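Local atomic coordinates of MS5a (Brassica napus, PDB entry 6L77), a protein that is linked to meiosis in rapeseed and, through its cystatin-like folds, appears to enhance the protease papain rather than inhibit it, its precise function remaining unsettled. Residues Tyr126-Ser131 with Val174-Val179; Val168-Asn173 with Arg184-Tyr189; Ile207-Val212 with Cys220-Ser225. One frame throughout, in Å; residues are numbered along the deposited sequence. Where two conformers were deposited one is given.

All three contacts reach one antiparallel sheet of this cystatin-like chain, the C-terminal part of the protein, and step across it from the outermost strand 124-127 toward the middle. Contacts 1 and 2, centres about 10 Å apart, interlock along the chain: strand 161-170, helix 176-181 and strand 186-195 follow one another, and Val179 CG1 of contact 1 rests on Val168 CG1 of contact 2 at 3.4 Å. Contacts 2 and 3, about 11 Å between centres, share the seam of strands 186-195 and 201-212, where Asn185 OD1 lies 2.7 Å from Val212 N. Contacts 1 and 3 do not touch; their nearest atoms are about 5 Å apart.

Contact 1. Residues Tyr126-Ser131 with Val174-Val179; sequences YKMQKS and VPRETV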
ATOM      1  N   TYR A 126      13.658  -2.307  10.889  1.00 21.28           N
ATOM      2  CA  TYR A 126      12.866  -1.786  11.999  1.00 20.94           C
ATOM      3  C   TYR A 126      11.790  -2.807  12.333  1.00 23.23           C
ATOM      4  O   TYR A 126      10.854  -2.998  11.550  1.00 23.22           O
ATOM      5  CB  TYR A 126      12.252  -0.429  11.635  1.00 20.06           C
ATOM      6  CG  TYR A 126      13.296   0.608  11.306  1.00 20.12           C
ATOM      7  CD1 TYR A 126      13.958   0.592  10.082  1.00 20.24           C
ATOM      8  CD2 TYR A 126      13.644   1.594  12.223  1.00 20.27           C
ATOM      9  CE1 TYR A 126      14.943   1.521   9.789  1.00 21.74           C
ATOM     10  CE2 TYR A 126      14.615   2.534  11.929  1.00 23.51           C
ATOM     11  CZ  TYR A 126      15.254   2.493  10.697  1.00 23.40           C
ATOM     12  OH  TYR A 126      16.239   3.410  10.380  1.00 22.31           O
ATOM     13  N   LYS A 127      11.936  -3.469  13.482  1.00 21.84           N
ATOM     14  CA  LYS A 127      10.929  -4.395  13.992  1.00 27.39           C
ATOM     15  C   LYS A 127       9.828  -3.582  14.658  1.00 26.83           C
ATOM     16  O   LYS A 127      10.026  -3.022  15.747  1.00 25.44           O
ATOM     17  CB  LYS A 127      11.527  -5.384  14.991  1.00 26.25           C
ATOM     18  CG  LYS A 127      12.672  -6.238  14.478  1.00 45.61           C
ATOM     19  CD  LYS A 127      13.084  -7.273  15.537  1.00 51.24           C
ATOM     20  CE  LYS A 127      14.436  -7.911  15.235  1.00 53.27           C
ATOM     21  NZ  LYS A 127      14.818  -8.951  16.238  1.00 55.95           N
HETATM   22  N   MSE A 128       8.667  -3.532  14.020  1.00 25.43           N
HETATM   23  CA  MSE A 128       7.583  -2.670  14.483  1.00 25.21           C
HETATM   24  C   MSE A 128       6.836  -3.279  15.657  1.00 35.45           C
HETATM   25  O   MSE A 128       6.735  -4.500  15.775  1.00 31.41           O
HETATM   26  CB  MSE A 128       6.608  -2.376  13.343  1.00 24.91           C
HETATM   27  CG  MSE A 128       7.211  -1.533  12.219  1.00 29.10           C
HETATM   28 SE   MSE A 128       8.168   0.060  12.914  1.00 41.65          SE
HETATM   29  CE  MSE A 128       8.819   0.764  11.192  1.00 31.95           C
ATOM     30  N   GLN A 129       6.344  -2.414  16.537  1.00 32.17           N
ATOM     31  CA  GLN A 129       5.481  -2.808  17.638  1.00 34.96           C
ATOM     32  C   GLN A 129       4.028  -2.662  17.193  1.00 29.96           C
ATOM     33  O   GLN A 129       3.724  -1.929  16.256  1.00 26.55           O
ATOM     34  CB  GLN A 129       5.753  -1.940  18.876  1.00 42.54           C
ATOM     35  CG  GLN A 129       5.179  -2.486  20.177  1.00 62.04           C
ATOM     36  CD  GLN A 129       4.479  -1.418  21.012  1.00 66.02           C
ATOM     37  OE1 GLN A 129       3.245  -1.391  21.104  1.00 59.96           O
ATOM     38  NE2 GLN A 129       5.267  -0.537  21.629  1.00 61.45           N
ATOM     39  N   LYS A 130       3.134  -3.381  17.877  1.00 31.46           N
ATOM     40  CA  LYS A 130       1.709  -3.312  17.557  1.00 29.14           C
ATOM     41  C   LYS A 130       1.218  -1.875  17.503  1.00 30.57           C
ATOM     42  O   LYS A 130       0.468  -1.501  16.595  1.00 33.23           O
ATOM     43  CB  LYS A 130       0.915  -4.110  18.593  1.00 36.08           C
ATOM     44  CG  LYS A 130      -0.561  -4.276  18.308  1.00 42.05           C
ATOM     45  CD  LYS A 130      -1.078  -5.471  19.114  1.00 50.00           C
ATOM     46  CE  LYS A 130      -2.540  -5.759  18.826  1.00 61.66           C
ATOM     47  NZ  LYS A 130      -3.426  -4.656  19.292  1.00 68.01           N
ATOM     48  N   SER A 131       1.639  -1.047  18.467  1.00 31.12           N
ATOM     49  CA  SER A 131       1.241   0.353  18.449  1.00 27.60           C
ATOM     50  C   SER A 131       1.729   1.052  17.190  1.00 32.47           C
ATOM     51  O   SER A 131       1.036   1.933  16.670  1.00 35.84           O
ATOM     52  CB  SER A 131       1.768   1.074  19.691  1.00 34.63           C
ATOM     53  OG  SER A 131       3.186   1.140  19.669  1.00 42.07           O
ATOM     54  N   VAL A 174      17.687   5.977   9.674  1.00 22.18           N
ATOM     55  CA  VAL A 174      16.852   7.122  10.044  1.00 21.76           C
ATOM     56  C   VAL A 174      16.067   6.787  11.309  1.00 26.27           C
ATOM     57  O   VAL A 174      15.965   5.612  11.699  1.00 21.23           O
ATOM     58  CB  VAL A 174      15.900   7.522   8.892  1.00 23.41           C
ATOM     59  CG1 VAL A 174      16.706   7.900   7.652  1.00 27.42           C
ATOM     60  CG2 VAL A 174      14.923   6.396   8.571  1.00 20.15           C
ATOM     61  N   PRO A 175      15.494   7.798  11.980  1.00 25.49           N
ATOM     62  CA  PRO A 175      14.654   7.503  13.154  1.00 25.06           C
ATOM     63  C   PRO A 175      13.421   6.712  12.748  1.00 20.08           C
ATOM     64  O   PRO A 175      12.892   6.858  11.644  1.00 19.49           O
ATOM     65  CB  PRO A 175      14.273   8.894  13.690  1.00 24.71           C
ATOM     66  CG  PRO A 175      15.317   9.814  13.160  1.00 27.52           C
ATOM     67  CD  PRO A 175      15.652   9.253  11.794  1.00 25.31           C
ATOM     68  N   ARG A 176      12.951   5.877  13.678  1.00 21.80           N
ATOM     69  CA  ARG A 176      11.757   5.067  13.432  1.00 19.40           C
ATOM     70  C   ARG A 176      10.574   5.927  13.003  1.00 18.75           C
ATOM     71  O   ARG A 176       9.800   5.531  12.127  1.00 19.18           O
ATOM     72  CB  ARG A 176      11.419   4.273  14.697  1.00 22.58           C
ATOM     73  CG  ARG A 176      10.144   3.422  14.641  1.00 22.11           C
ATOM     74  CD  ARG A 176      10.078   2.599  15.949  1.00 22.91           C
ATOM     75  NE  ARG A 176      11.145   1.602  15.915  1.00 23.17           N
ATOM     76  CZ  ARG A 176      10.951   0.295  16.019  1.00 26.40           C
ATOM     77  NH1 ARG A 176       9.728  -0.178  16.241  1.00 27.85           N
ATOM     78  NH2 ARG A 176      11.982  -0.534  15.912  1.00 24.90           N
ATOM     79  N   GLU A 177      10.418   7.111  13.603  0.50 19.00           N
ATOM     80  CA  GLU A 177       9.303   7.981  13.234  0.50 20.92           C
ATOM     81  C   GLU A 177       9.342   8.337  11.751  0.50 21.96           C
ATOM     82  O   GLU A 177       8.296   8.423  11.094  0.50 20.51           O
ATOM     83  CB  GLU A 177       9.322   9.252  14.089  0.50 26.70           C
ATOM     84  CG  GLU A 177       9.474   9.008  15.580  0.50 27.30           C
ATOM     85  CD  GLU A 177      10.930   8.948  16.011  0.50 34.36           C
ATOM     86  OE1 GLU A 177      11.536  10.024  16.230  0.50 40.98           O
ATOM     87  OE2 GLU A 177      11.474   7.831  16.105  0.50 20.69           O
ATOM     88  N   THR A 178      10.542   8.557  11.210  1.00 20.96           N
ATOM     89  CA  THR A 178      10.676   8.834   9.782  1.00 20.98           C
ATOM     90  C   THR A 178      10.241   7.642   8.947  1.00 24.13           C
ATOM     91  O   THR A 178       9.585   7.806   7.909  1.00 21.98           O
ATOM     92  CB  THR A 178      12.125   9.203   9.469  1.00 21.76           C
ATOM     93  OG1 THR A 178      12.465  10.387  10.199  1.00 25.59           O
ATOM     94  CG2 THR A 178      12.319   9.449   7.979  1.00 26.00           C
ATOM     95  N   VAL A 179      10.594   6.430   9.381  1.00 19.66           N
ATOM     96  CA  VAL A 179      10.209   5.241   8.624  1.00 18.81           C
ATOM     97  C   VAL A 179       8.696   5.150   8.496  1.00 23.56           C
ATOM     98  O   VAL A 179       8.166   4.758   7.448  1.00 21.34           O
ATOM     99  CB  VAL A 179      10.797   3.986   9.291  1.00 19.97           C
ATOM    100  CG1 VAL A 179      10.420   2.741   8.520  1.00 21.48           C
ATOM    101  CG2 VAL A 179      12.329   4.099   9.377  1.00 20.40           C
TER
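Tyr126 reaches Val174, just before helix 176-181, with its hydroxyl, and Val179 in the helix with one ring face. OH donates to the backbone Val174 O at 2.6 Å, an acceptor near the ring plane, while Val179 CG2 sits over the centre of the face, 3.6 Å from the centroid and 11° off the normal, a CH-pi contact. An alanine here would probably leave Val174 O without this donor and open a gap beneath Val179 CG2. Lys127, its CB turned away from the helix, contributes its carbonyl: Arg176 grips Lys127 O end-on, NH1 at 2.9 Å and NH2 at 3.2 Å. Both nitrogens approach from the same face of the carbonyl, well above its plane, although the oxygen lies in the guanidinium plane. Met128, a selenomethionine, places SE over one face of that guanidinium, 3.7 Å from Arg176 NH1, and its CE packs on Val179 CG1 at 3.7 Å. Gln129 caps helix 130-135: its OE1 accepts from Ser131 N at 3.1 Å. Asp132 of that helix forms a salt bridge with Arg176 NH1 and accepts from Gln129 N, tying the two helix starts together. Tyr126 and Met128 pair through their backbones with strand 161-170, and Val179 rests on Val168 and Thr170 of that strand; helix 176-181 thus packs over strands 124-127 and 161-170 at this end of the sheet.

Contact 2. Residues Val168-Asn173 with Arg184-Tyr189; sequences VETEEN and RNVLVY
Thr170 and Arg184 cross at about a right angle, with Thr170 CB over one face of the guanidinium, 3.6 Å above its plane and offset toward the rim. Arg184 CG stands between the backbone N and the carbonyl carbon (chi1 54°), and the chain bends again at chi2 and chi3. The guanidinium folds back on its own segment: NE and NH1 both donate to Asn185 O, at 2.8 Å from NE, a side-on grip with the oxygen in the guanidinium plane. That double hold fixes the group's rotation and presents NH2 to Glu172 OE1, a weak, long salt bridge of 3.5 Å with the carboxylate nearly perpendicular to the guanidinium. Thr170 OG1 donates to Glu172 O at 2.7 Å, a bond that reaches into the loop after the strand.

Glu171 runs past Arg184 in the opposite direction, and its carboxylate receives Asn185 ND2: OE2 is met at 3.1 Å from above the carboxylate plane, and OE1 only weakly. The other end of the amide, Asn185 OD1, accepts from Val212 N on strand 201-212.

The segments hold the end of strand 161-170 and the start of strand 186-195, antiparallel neighbours connected through helix 176-181, together with the loop residues beside them. Glu169 and Leu187 form a hydrogen-bonded pair, each N donating to the other's O at 2.8 Å. Their side chains lie side by side, Glu169 with CG anti to the backbone N (chi1 179°) and extended beyond; its OE2 forms a salt bridge with Arg123, while OE1 lies at the edge of the Tyr189 ring. On the face carrying Val168 and Val188, Val168 CG1 packs on Val186 CB at 3.8 Å, and Val168 CG2 lies 4.2 Å from Val188 CG1.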
ATOM      1  N   VAL A 168      10.194  -3.325   8.704  1.00 24.20           N
ATOM      2  CA  VAL A 168      10.421  -2.398   7.599  1.00 22.04           C
ATOM      3  C   VAL A 168      11.920  -2.216   7.415  1.00 21.48           C
ATOM      4  O   VAL A 168      12.655  -2.058   8.396  1.00 23.02           O
ATOM      5  CB  VAL A 168       9.745  -1.034   7.841  1.00 24.30           C
ATOM      6  CG1 VAL A 168      10.039  -0.096   6.674  1.00 24.05           C
ATOM      7  CG2 VAL A 168       8.231  -1.205   8.012  1.00 21.18           C
ATOM      8  N   GLU A 169      12.371  -2.229   6.162  1.00 20.28           N
ATOM      9  CA  GLU A 169      13.769  -2.001   5.836  1.00 24.13           C
ATOM     10  C   GLU A 169      13.888  -0.733   5.003  1.00 23.61           C
ATOM     11  O   GLU A 169      13.126  -0.530   4.044  1.00 20.13           O
ATOM     12  CB  GLU A 169      14.394  -3.196   5.099  1.00 28.19           C
ATOM     13  CG  GLU A 169      15.860  -2.949   4.723  1.00 28.35           C
ATOM     14  CD  GLU A 169      16.637  -4.205   4.332  1.00 37.72           C
ATOM     15  OE1 GLU A 169      16.027  -5.289   4.226  1.00 36.24           O
ATOM     16  OE2 GLU A 169      17.870  -4.099   4.138  1.00 30.31           O
ATOM     17  N   THR A 170      14.836   0.121   5.380  1.00 21.20           N
ATOM     18  CA  THR A 170      15.135   1.354   4.670  1.00 25.36           C
ATOM     19  C   THR A 170      16.542   1.285   4.102  1.00 24.35           C
ATOM     20  O   THR A 170      17.352   0.436   4.476  1.00 29.52           O
ATOM     21  CB  THR A 170      15.032   2.584   5.584  1.00 26.20           C
ATOM     22  OG1 THR A 170      15.996   2.458   6.632  1.00 26.76           O
ATOM     23  CG2 THR A 170      13.631   2.704   6.185  1.00 28.39           C
ATOM     24  N   GLU A 171      16.823   2.237   3.212  1.00 27.41           N
ATOM     25  CA  GLU A 171      18.129   2.385   2.589  1.00 28.53           C
ATOM     26  C   GLU A 171      19.077   3.234   3.423  1.00 26.94           C
ATOM     27  O   GLU A 171      20.291   3.177   3.212  1.00 30.91           O
ATOM     28  CB  GLU A 171      17.948   3.005   1.192  1.00 37.10           C
ATOM     29  CG  GLU A 171      16.665   2.502   0.501  1.00 50.82           C
ATOM     30  CD  GLU A 171      16.394   3.126  -0.869  1.00 56.53           C
ATOM     31  OE1 GLU A 171      16.869   4.250  -1.141  1.00 55.33           O
ATOM     32  OE2 GLU A 171      15.691   2.480  -1.675  1.00 57.05           O
ATOM     33  N   GLU A 172      18.546   3.996   4.378  1.00 23.06           N
ATOM     34  CA  GLU A 172      19.317   4.930   5.177  1.00 28.54           C
ATOM     35  C   GLU A 172      18.947   4.753   6.641  1.00 24.60           C
ATOM     36  O   GLU A 172      17.811   4.391   6.972  1.00 23.03           O
ATOM     37  CB  GLU A 172      19.046   6.381   4.773  1.00 42.12           C
ATOM     38  CG  GLU A 172      19.139   6.664   3.292  1.00 64.22           C
ATOM     39  CD  GLU A 172      18.483   7.981   2.930  1.00 83.75           C
ATOM     40  OE1 GLU A 172      17.915   8.634   3.837  1.00 84.80           O
ATOM     41  OE2 GLU A 172      18.530   8.361   1.740  1.00 92.86           O
ATOM     42  N   ASN A 173      19.914   5.039   7.503  1.00 23.88           N
ATOM     43  CA  ASN A 173      19.756   4.901   8.947  1.00 23.70           C
ATOM     44  C   ASN A 173      18.998   6.115   9.485  1.00 23.22           C
ATOM     45  O   ASN A 173      19.598   7.153   9.770  1.00 27.62           O
ATOM     46  CB  ASN A 173      21.124   4.765   9.601  1.00 24.89           C
ATOM     47  CG  ASN A 173      21.034   4.391  11.064  1.00 25.69           C
ATOM     48  OD1 ASN A 173      20.029   4.666  11.715  1.00 27.91           O
ATOM     49  ND2 ASN A 173      22.077   3.771  11.587  1.00 25.80           N
ATOM     50  N   ARG A 184       8.936   7.834   1.982  1.00 22.57           N
ATOM     51  CA  ARG A 184      10.264   7.491   1.510  1.00 19.96           C
ATOM     52  C   ARG A 184      10.302   6.028   1.079  1.00 20.09           C
ATOM     53  O   ARG A 184       9.367   5.264   1.332  1.00 21.23           O
ATOM     54  CB  ARG A 184      11.312   7.747   2.611  1.00 19.83           C
ATOM     55  CG  ARG A 184      11.001   7.043   3.932  1.00 38.43           C
ATOM     56  CD  ARG A 184      12.281   6.555   4.651  1.00 49.87           C
ATOM     57  NE  ARG A 184      13.021   5.608   3.820  1.00 59.08           N
ATOM     58  CZ  ARG A 184      14.304   5.725   3.485  1.00 54.31           C
ATOM     59  NH1 ARG A 184      14.862   4.806   2.698  1.00 29.84           N
ATOM     60  NH2 ARG A 184      15.027   6.748   3.941  1.00 53.76           N
ATOM     61  N   ASN A 185      11.416   5.629   0.452  1.00 18.58           N
ATOM     62  CA  ASN A 185      11.577   4.240   0.015  1.00 18.90           C
ATOM     63  C   ASN A 185      11.580   3.301   1.218  1.00 27.41           C
ATOM     64  O   ASN A 185      12.324   3.514   2.173  1.00 23.58           O
ATOM     65  CB  ASN A 185      12.870   4.078  -0.774  1.00 24.30           C
ATOM     66  CG  ASN A 185      12.821   4.776  -2.118  1.00 25.71           C
ATOM     67  OD1 ASN A 185      11.788   5.329  -2.495  1.00 25.39           O
ATOM     68  ND2 ASN A 185      13.935   4.763  -2.837  1.00 26.53           N
ATOM     69  N   VAL A 186      10.733   2.271   1.183  1.00 19.99           N
ATOM     70  CA  VAL A 186      10.698   1.269   2.246  1.00 20.13           C
ATOM     71  C   VAL A 186      10.460  -0.106   1.639  1.00 25.62           C
ATOM     72  O   VAL A 186       9.869  -0.243   0.563  1.00 23.51           O
ATOM     73  CB  VAL A 186       9.612   1.548   3.317  1.00 19.44           C
ATOM     74  CG1 VAL A 186       9.939   2.798   4.160  1.00 23.29           C
ATOM     75  CG2 VAL A 186       8.238   1.677   2.671  1.00 19.90           C
ATOM     76  N   LEU A 187      10.920  -1.128   2.356  1.00 23.40           N
ATOM     77  CA  LEU A 187      10.615  -2.522   2.066  1.00 24.29           C
ATOM     78  C   LEU A 187       9.879  -3.069   3.285  1.00 25.68           C
ATOM     79  O   LEU A 187      10.418  -3.044   4.396  1.00 23.32           O
ATOM     80  CB  LEU A 187      11.906  -3.297   1.779  1.00 24.61           C
ATOM     81  CG  LEU A 187      11.873  -4.730   1.268  1.00 36.95           C
ATOM     82  CD1 LEU A 187      11.181  -4.799  -0.063  1.00 29.56           C
ATOM     83  CD2 LEU A 187      13.289  -5.264   1.137  1.00 38.70           C
ATOM     84  N   VAL A 188       8.639  -3.528   3.092  1.00 20.90           N
ATOM     85  CA  VAL A 188       7.752  -3.871   4.202  1.00 20.02           C
ATOM     86  C   VAL A 188       7.483  -5.370   4.191  1.00 21.93           C
ATOM     87  O   VAL A 188       7.072  -5.923   3.165  1.00 22.69           O
ATOM     88  CB  VAL A 188       6.429  -3.088   4.130  1.00 27.93           C
ATOM     89  CG1 VAL A 188       5.656  -3.278   5.421  1.00 27.52           C
ATOM     90  CG2 VAL A 188       6.693  -1.610   3.867  1.00 30.85           C
ATOM     91  N   TYR A 189       7.687  -6.018   5.338  1.00 21.89           N
ATOM     92  CA  TYR A 189       7.369  -7.430   5.535  1.00 23.72           C
ATOM     93  C   TYR A 189       6.223  -7.511   6.529  1.00 27.58           C
ATOM     94  O   TYR A 189       6.344  -7.014   7.654  1.00 30.04           O
ATOM     95  CB  TYR A 189       8.572  -8.205   6.080  1.00 23.97           C
ATOM     96  CG  TYR A 189       9.840  -8.087   5.262  1.00 23.36           C
ATOM     97  CD1 TYR A 189      10.722  -7.027   5.458  1.00 26.32           C
ATOM     98  CD2 TYR A 189      10.175  -9.053   4.315  1.00 24.88           C
ATOM     99  CE1 TYR A 189      11.899  -6.933   4.731  1.00 31.97           C
ATOM    100  CE2 TYR A 189      11.343  -8.959   3.578  1.00 30.62           C
ATOM    101  CZ  TYR A 189      12.202  -7.900   3.796  1.00 38.21           C
ATOM    102  OH  TYR A 189      13.366  -7.815   3.072  1.00 42.60           O
TER

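Contact 3. Residues Ile207-Val212 with Cys220-Ser225; sequences IVRRTV and CLLGES
A beta hairpin, strands 201-212 and 219-227, brings Ile207-Val212 and Cys220-Ser225 together; they run antiparallel, 169° between their directions. Three hydrogen-bonded pairs, Ile207 with Glu224, Arg209 with Leu222 and Thr211 with Cys220, each exchange two backbone bonds; the shortest runs from Arg209 N to Leu222 O at 2.7 Å. Between them, Val208 faces Gly223 in a non-hydrogen-bonded pair with CA atoms 4.1 Å apart. Gly223 CA also comes within 3.1 Å of Ile207 O, a CA-H...O contact.

This hairpin lies inside the long antiparallel sheet, between strands 82-88 and 186-195. On the face of Val208, Arg210 and Leu221, covered by helix 138-150, Leu221 CD2 rests on the aliphatic start of Arg210, 3.6 Å from CB. Arg210 runs alongside before bends at chi2 and chi3 turn CD and NE; NH1 donates to Arg184 O, NE to Tyr142 OH, and the side chain makes a cation-pi contact with Trp138.

On the face of Arg209, Thr211 and Leu222, Arg209 and Leu222 lie side by side, with Leu222 CD2 at the guanidinium edge, 4.1 Å from Arg209 NH1. The charge is met by a salt bridge to Asp104, and Arg209 NH2 donates to Asp107 O. Thr211 OG1, set between the backbone N and the carbonyl carbon (chi1 56°), touches Cys220 CB at 3.4 Å.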
ATOM      1  N   ILE A 207       5.276  -9.216   1.148  1.00 25.36           N
ATOM      2  CA  ILE A 207       6.504  -8.438   1.010  1.00 23.34           C
ATOM      3  C   ILE A 207       6.232  -7.365  -0.033  1.00 27.40           C
ATOM      4  O   ILE A 207       5.844  -7.686  -1.159  1.00 26.30           O
ATOM      5  CB  ILE A 207       7.698  -9.315   0.595  1.00 30.60           C
ATOM      6  CG1 ILE A 207       7.940 -10.408   1.642  1.00 27.65           C
ATOM      7  CG2 ILE A 207       8.946  -8.458   0.418  1.00 30.04           C
ATOM      8  CD1 ILE A 207       9.034 -11.397   1.271  1.00 29.47           C
ATOM      9  N   VAL A 208       6.404  -6.095   0.338  1.00 22.11           N
ATOM     10  CA  VAL A 208       6.045  -4.987  -0.551  1.00 22.27           C
ATOM     11  C   VAL A 208       7.157  -3.948  -0.540  1.00 24.13           C
ATOM     12  O   VAL A 208       7.535  -3.456   0.528  1.00 22.78           O
ATOM     13  CB  VAL A 208       4.721  -4.315  -0.142  1.00 22.04           C
ATOM     14  CG1 VAL A 208       4.410  -3.175  -1.120  1.00 27.11           C
ATOM     15  CG2 VAL A 208       3.581  -5.314  -0.104  1.00 24.83           C
ATOM     16  N   ARG A 209       7.664  -3.596  -1.721  1.00 23.13           N
ATOM     17  CA  ARG A 209       8.600  -2.486  -1.837  1.00 21.89           C
ATOM     18  C   ARG A 209       7.860  -1.239  -2.307  1.00 23.74           C
ATOM     19  O   ARG A 209       7.192  -1.257  -3.348  1.00 22.89           O
ATOM     20  CB  ARG A 209       9.746  -2.797  -2.798  1.00 23.89           C
ATOM     21  CG  ARG A 209      10.779  -1.673  -2.797  1.00 27.58           C
ATOM     22  CD  ARG A 209      11.869  -1.879  -3.834  1.00 35.10           C
ATOM     23  NE  ARG A 209      12.694  -3.041  -3.538  1.00 35.50           N
ATOM     24  CZ  ARG A 209      12.695  -4.169  -4.244  1.00 48.89           C
ATOM     25  NH1 ARG A 209      11.919  -4.297  -5.319  1.00 49.12           N
ATOM     26  NH2 ARG A 209      13.494  -5.169  -3.886  1.00 49.88           N
ATOM     27  N   ARG A 210       7.982  -0.164  -1.538  1.00 19.72           N
ATOM     28  CA  ARG A 210       7.529   1.157  -1.944  1.00 20.00           C
ATOM     29  C   ARG A 210       8.736   1.964  -2.407  1.00 21.80           C
ATOM     30  O   ARG A 210       9.673   2.191  -1.633  1.00 21.81           O
ATOM     31  CB  ARG A 210       6.830   1.886  -0.792  1.00 19.55           C
ATOM     32  CG  ARG A 210       6.320   3.284  -1.186  1.00 17.37           C
ATOM     33  CD  ARG A 210       6.492   4.277  -0.024  1.00 18.55           C
ATOM     34  NE  ARG A 210       5.615   3.955   1.101  1.00 18.28           N
ATOM     35  CZ  ARG A 210       5.828   4.334   2.361  1.00 19.17           C
ATOM     36  NH1 ARG A 210       6.906   5.045   2.675  1.00 17.90           N
ATOM     37  NH2 ARG A 210       4.956   3.999   3.308  1.00 19.23           N
ATOM     38  N   THR A 211       8.708   2.419  -3.650  1.00 18.90           N
ATOM     39  CA  THR A 211       9.725   3.338  -4.127  1.00 25.37           C
ATOM     40  C   THR A 211       9.043   4.642  -4.506  1.00 24.63           C
ATOM     41  O   THR A 211       7.918   4.639  -5.015  1.00 24.22           O
ATOM     42  CB  THR A 211      10.518   2.746  -5.302  1.00 30.45           C
ATOM     43  OG1 THR A 211       9.622   2.373  -6.347  1.00 37.24           O
ATOM     44  CG2 THR A 211      11.246   1.509  -4.841  1.00 28.86           C
ATOM     45  N   VAL A 212       9.707   5.753  -4.199  1.00 23.37           N
ATOM     46  CA  VAL A 212       9.146   7.090  -4.347  1.00 20.32           C
ATOM     47  C   VAL A 212      10.067   7.874  -5.270  1.00 26.59           C
ATOM     48  O   VAL A 212      11.281   7.922  -5.045  1.00 23.85           O
ATOM     49  CB  VAL A 212       8.997   7.799  -2.984  1.00 24.06           C
ATOM     50  CG1 VAL A 212       8.339   9.168  -3.159  1.00 24.42           C
ATOM     51  CG2 VAL A 212       8.178   6.937  -2.012  1.00 21.51           C
ATOM     52  N   CYS A 220       5.544   3.951  -6.467  1.00 20.75           N
ATOM     53  CA  CYS A 220       5.472   2.637  -7.089  1.00 21.17           C
ATOM     54  C   CYS A 220       5.472   1.570  -5.999  1.00 24.91           C
ATOM     55  O   CYS A 220       6.291   1.622  -5.072  1.00 24.31           O
ATOM     56  CB  CYS A 220       6.643   2.429  -8.048  1.00 26.65           C
ATOM     57  SG  CYS A 220       6.721   0.756  -8.681  1.00 30.36           S
ATOM     58  N   LEU A 221       4.524   0.638  -6.081  1.00 18.71           N
ATOM     59  CA  LEU A 221       4.462  -0.503  -5.177  1.00 21.14           C
ATOM     60  C   LEU A 221       4.704  -1.779  -5.969  1.00 20.02           C
ATOM     61  O   LEU A 221       4.066  -2.001  -7.000  1.00 20.47           O
ATOM     62  CB  LEU A 221       3.117  -0.591  -4.448  1.00 22.87           C
ATOM     63  CG  LEU A 221       2.716   0.544  -3.490  1.00 22.15           C
ATOM     64  CD1 LEU A 221       1.571   0.089  -2.591  1.00 26.39           C
ATOM     65  CD2 LEU A 221       3.889   0.999  -2.645  1.00 18.44           C
ATOM     66  N   LEU A 222       5.617  -2.612  -5.479  1.00 20.64           N
ATOM     67  CA  LEU A 222       5.881  -3.921  -6.061  1.00 24.16           C
ATOM     68  C   LEU A 222       5.869  -4.933  -4.929  1.00 25.21           C
ATOM     69  O   LEU A 222       6.594  -4.768  -3.947  1.00 27.19           O
ATOM     70  CB  LEU A 222       7.223  -3.946  -6.791  1.00 23.51           C
ATOM     71  CG  LEU A 222       7.562  -5.299  -7.405  1.00 24.99           C
ATOM     72  CD1 LEU A 222       6.570  -5.627  -8.505  1.00 30.57           C
ATOM     73  CD2 LEU A 222       8.990  -5.305  -7.951  1.00 30.79           C
ATOM     74  N   GLY A 223       5.062  -5.981  -5.060  1.00 24.17           N
ATOM     75  CA  GLY A 223       4.866  -6.894  -3.953  1.00 25.74           C
ATOM     76  C   GLY A 223       4.678  -8.330  -4.404  1.00 29.43           C
ATOM     77  O   GLY A 223       4.304  -8.615  -5.549  1.00 29.19           O
ATOM     78  N   GLU A 224       4.921  -9.232  -3.455  1.00 26.65           N
ATOM     79  CA  GLU A 224       4.708 -10.661  -3.628  1.00 31.57           C
ATOM     80  C   GLU A 224       4.173 -11.236  -2.326  1.00 28.48           C
ATOM     81  O   GLU A 224       4.474 -10.729  -1.242  1.00 30.95           O
ATOM     82  CB  GLU A 224       6.003 -11.377  -4.019  1.00 35.11           C
ATOM     83  CG  GLU A 224       6.471 -11.044  -5.424  1.00 50.78           C
ATOM     84  CD  GLU A 224       7.744 -11.770  -5.817  1.00 63.15           C
ATOM     85  OE1 GLU A 224       8.446 -12.294  -4.918  1.00 60.28           O
ATOM     86  OE2 GLU A 224       8.038 -11.812  -7.032  1.00 70.18           O
ATOM     87  N   SER A 225       3.379 -12.298  -2.441  1.00 28.13           N
ATOM     88  CA  SER A 225       2.768 -12.947  -1.292  1.00 31.79           C
ATOM     89  C   SER A 225       3.174 -14.411  -1.218  1.00 35.49           C
ATOM     90  O   SER A 225       3.484 -15.042  -2.234  1.00 35.93           O
ATOM     91  CB  SER A 225       1.242 -12.852  -1.349  1.00 36.94           C
ATOM     92  OG  SER A 225       0.826 -11.526  -1.106  1.00 37.08           O
TER